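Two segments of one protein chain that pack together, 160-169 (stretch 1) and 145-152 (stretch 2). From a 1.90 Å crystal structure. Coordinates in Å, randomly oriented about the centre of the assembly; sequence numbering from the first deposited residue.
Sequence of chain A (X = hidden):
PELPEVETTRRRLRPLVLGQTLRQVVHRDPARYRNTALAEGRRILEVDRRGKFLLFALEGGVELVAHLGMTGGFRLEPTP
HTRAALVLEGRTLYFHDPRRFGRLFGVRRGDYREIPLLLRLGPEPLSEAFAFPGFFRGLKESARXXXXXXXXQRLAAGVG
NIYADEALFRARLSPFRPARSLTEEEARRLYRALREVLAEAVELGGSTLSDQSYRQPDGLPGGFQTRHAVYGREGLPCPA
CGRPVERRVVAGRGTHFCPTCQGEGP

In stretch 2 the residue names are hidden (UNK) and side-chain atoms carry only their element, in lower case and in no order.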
# COMPACT_ATOMS: atom_id res chain seq x y z
N GLY A 160 26.83 15.16 8.46
CA GLY A 160 26.24 16.46 8.17
C GLY A 160 27.14 17.58 8.65
O GLY A 160 28.32 17.37 8.95
N ASN A 161 26.58 18.78 8.74
CA ASN A 161 27.33 19.95 9.18
C ASN A 161 28.03 19.81 10.52
O ASN A 161 29.22 20.10 10.64
CB ASN A 161 26.41 21.17 9.21
CG ASN A 161 26.15 21.75 7.83
OD1 ASN A 161 27.09 21.99 7.07
ND2 ASN A 161 24.89 21.96 7.51
N ILE A 162 27.28 19.39 11.54
CA ILE A 162 27.84 19.25 12.88
C ILE A 162 29.09 18.38 12.96
O ILE A 162 30.15 18.83 13.38
CB ILE A 162 26.79 18.70 13.87
CG1 ILE A 162 25.66 19.71 14.04
CG2 ILE A 162 27.43 18.38 15.22
CD1 ILE A 162 24.58 19.28 15.01
N TYR A 163 28.96 17.13 12.53
CA TYR A 163 30.08 16.22 12.61
C TYR A 163 31.18 16.45 11.59
O TYR A 163 32.33 16.07 11.83
CB TYR A 163 29.55 14.79 12.62
CG TYR A 163 28.61 14.63 13.79
CD1 TYR A 163 27.24 14.57 13.61
CD2 TYR A 163 29.10 14.66 15.10
CE1 TYR A 163 26.37 14.56 14.70
CE2 TYR A 163 28.24 14.65 16.20
CZ TYR A 163 26.87 14.60 15.99
OH TYR A 163 26.02 14.61 17.06
N ALA A 164 30.85 17.09 10.47
CA ALA A 164 31.90 17.40 9.50
C ALA A 164 32.76 18.48 10.18
O ALA A 164 33.98 18.35 10.27
CB ALA A 164 31.30 17.93 8.21
N ASP A 165 32.10 19.54 10.66
CA ASP A 165 32.81 20.63 11.33
C ASP A 165 33.66 20.10 12.50
O ASP A 165 34.84 20.42 12.63
CB ASP A 165 31.81 21.67 11.87
CG ASP A 165 31.22 22.56 10.78
OD1 ASP A 165 31.45 22.28 9.58
OD2 ASP A 165 30.52 23.54 11.12
N GLU A 166 33.06 19.26 13.36
CA GLU A 166 33.79 18.74 14.50
C GLU A 166 34.95 17.81 14.11
O GLU A 166 36.00 17.83 14.74
CB GLU A 166 32.84 18.01 15.46
CG GLU A 166 31.87 18.94 16.20
CD GLU A 166 32.59 19.96 17.08
OE1 GLU A 166 32.38 21.17 16.88
OE2 GLU A 166 33.35 19.54 17.99
N ALA A 167 34.76 17.01 13.07
CA ALA A 167 35.81 16.09 12.65
C ALA A 167 36.99 16.89 12.10
O ALA A 167 38.16 16.59 12.38
CB ALA A 167 35.28 15.12 11.59
N LEU A 168 36.68 17.90 11.30
CA LEU A 168 37.69 18.74 10.69
C LEU A 168 38.52 19.47 11.75
O LEU A 168 39.73 19.64 11.60
CB LEU A 168 37.03 19.74 9.73
CG LEU A 168 36.51 19.08 8.45
CD1 LEU A 168 35.58 20.02 7.70
CD2 LEU A 168 37.71 18.68 7.58
N PHE A 169 37.87 19.90 12.82
CA PHE A 169 38.59 20.58 13.88
C PHE A 169 39.47 19.59 14.61
O PHE A 169 40.63 19.87 14.92
CB PHE A 169 37.66 21.20 14.92
CG PHE A 169 38.39 21.74 16.11
CD1 PHE A 169 39.05 22.96 16.04
CD2 PHE A 169 38.50 21.00 17.28
CE1 PHE A 169 39.81 23.43 17.11
CE2 PHE A 169 39.25 21.46 18.36
CZ PHE A 169 39.91 22.67 18.27
N UNK A 145 35.88 21.76 -2.09
CA UNK A 145 36.31 21.93 -0.70
C UNK A 145 36.15 20.66 0.13
O UNK A 145 35.15 19.94 0.02
c UNK A 145 35.14 23.85 -1.44
c UNK A 145 35.42 23.06 -0.19
c UNK A 145 34.87 22.77 -2.45
N UNK A 146 37.15 20.39 0.96
CA UNK A 146 37.16 19.21 1.82
C UNK A 146 35.82 18.94 2.49
O UNK A 146 35.30 17.82 2.44
c UNK A 146 38.54 18.14 3.73
c UNK A 146 39.74 18.44 4.63
c UNK A 146 38.24 19.37 2.88
c UNK A 146 38.83 16.93 2.83
N UNK A 147 35.24 19.95 3.13
CA UNK A 147 33.98 19.76 3.81
C UNK A 147 32.85 19.28 2.90
O UNK A 147 32.03 18.46 3.31
c UNK A 147 31.76 22.07 6.03
c UNK A 147 33.54 21.04 4.53
c UNK A 147 30.46 21.76 6.76
n UNK A 147 29.95 22.92 7.51
c UNK A 147 32.26 20.83 5.33
N UNK A 148 32.81 19.79 1.67
CA UNK A 148 31.78 19.36 0.71
C UNK A 148 31.88 17.86 0.47
O UNK A 148 30.88 17.18 0.26
c UNK A 148 31.94 20.12 -0.60
N UNK A 149 33.10 17.33 0.49
CA UNK A 149 33.26 15.90 0.28
C UNK A 149 32.82 15.12 1.52
O UNK A 149 32.48 13.95 1.43
c UNK A 149 34.30 16.08 -2.48
c UNK A 149 36.33 14.82 -1.80
c UNK A 149 34.71 15.57 -0.07
c UNK A 149 34.87 15.07 -1.51
N UNK A 150 32.84 15.78 2.67
CA UNK A 150 32.42 15.10 3.89
C UNK A 150 30.89 15.05 3.94
O UNK A 150 30.32 14.18 4.59
c UNK A 150 32.94 15.84 5.13
c UNK A 150 34.96 14.39 5.24
c UNK A 150 34.79 16.41 6.69
c UNK A 150 34.45 15.82 5.33
N UNK A 151 30.26 15.99 3.24
CA UNK A 151 28.81 16.08 3.20
C UNK A 151 28.17 15.31 2.05
O UNK A 151 26.97 15.06 2.07
c UNK A 151 28.10 18.30 4.41
c UNK A 151 28.08 19.78 4.11
c UNK A 151 28.39 17.55 3.11
c UNK A 151 29.14 17.97 5.47
N UNK A 152 28.97 14.94 1.05
CA UNK A 152 28.44 14.22 -0.10
C UNK A 152 27.65 12.99 0.34
O UNK A 152 26.53 12.78 -0.12
c UNK A 152 29.57 13.79 -1.04
c UNK A 152 29.41 14.36 -2.44
o UNK A 152 28.55 15.26 -2.62
o UNK A 152 30.14 13.92 -3.36

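Position 145 carries three side-chain carbons that close a ring onto the backbone N, which identifies Pro 145. It holds the N-cap position just before the helix, and its ring makes no contact with stretch 1.

Position 146 has four side-chain carbons, forked at the second. Its CA-to-CB bond points toward stretch 1, and one end of the fork lies 3.6 Å from CD2 of Leu 168. A chain that forks at its second carbon and carries no other element is leucine, so this is Leu 146, with chi1 t and chi2 p; the atom that meets Leu 168 is CD2.

At position 147 four carbons run in a row and end in a nitrogen. The chain leaves the backbone sideways, yet its end comes nearer to stretch 1, where the nitrogen lies 3.0 Å from OD1 of Asn 161 and 2.6 Å from OD1 of Asp 165. An unbranched chain of this length with a terminal nitrogen is lysine. All four chi angles of Lys 147 are t, and this full extension carries the amino group along the neighbouring helix to the two oxygens. Its CB passes 3.9 Å from CD1 of Leu 168, and its CE lies 4.2 Å from CB of Ala 164.

Position 148 has a single side-chain carbon, out of reach of stretch 1; it is Ala 148.

Position 149 again shows four carbons forked at the second, but none reaches stretch 1. This is Leu 149, buried without taking part in the contact.

Position 150 has the same forked set of four carbons, and its CA-to-CB bond points toward stretch 1. Its CB lies 4.1 Å from CB of Ala 164, and one end of the fork is 3.6 Å from CG of Leu 168. The residue is Leu 150, with chi1 m and chi2 t, and CD1 is the atom that meets Leu 168.

At position 151 four carbons fork at the second once more. The CA-to-CB bond points sideways, but the end approaches stretch 1: one tip is 3.5 Å from CB of Ala 164 and 3.6 Å from O of Gly 160, and the other is 3.8 Å from OD1 of Asn 161. This is Leu 151; the first tip is CD1 and the second CD2.

Position 152 has two side-chain carbons, the second bearing two oxygens, and lies out of reach of stretch 1. It is Asp 152.

The helices run at 133° to each other, their axes 9.7 Å apart at closest approach. Lys 147 fits as a knob among Asn 161, Ala 164, Asp 165 and Leu 168; its NZ donates hydrogen bonds to Asn 161 and Asp 165, the latter part of a salt bridge. Ala 164 packs against Leu 150 and Leu 151, while Leu 168 meets Leu 146 and Leu 150. The contact combines apolar packing with a buried charge pair, burying 382 Å² in all.

Stretch 2 (145-152) PLKALLLD
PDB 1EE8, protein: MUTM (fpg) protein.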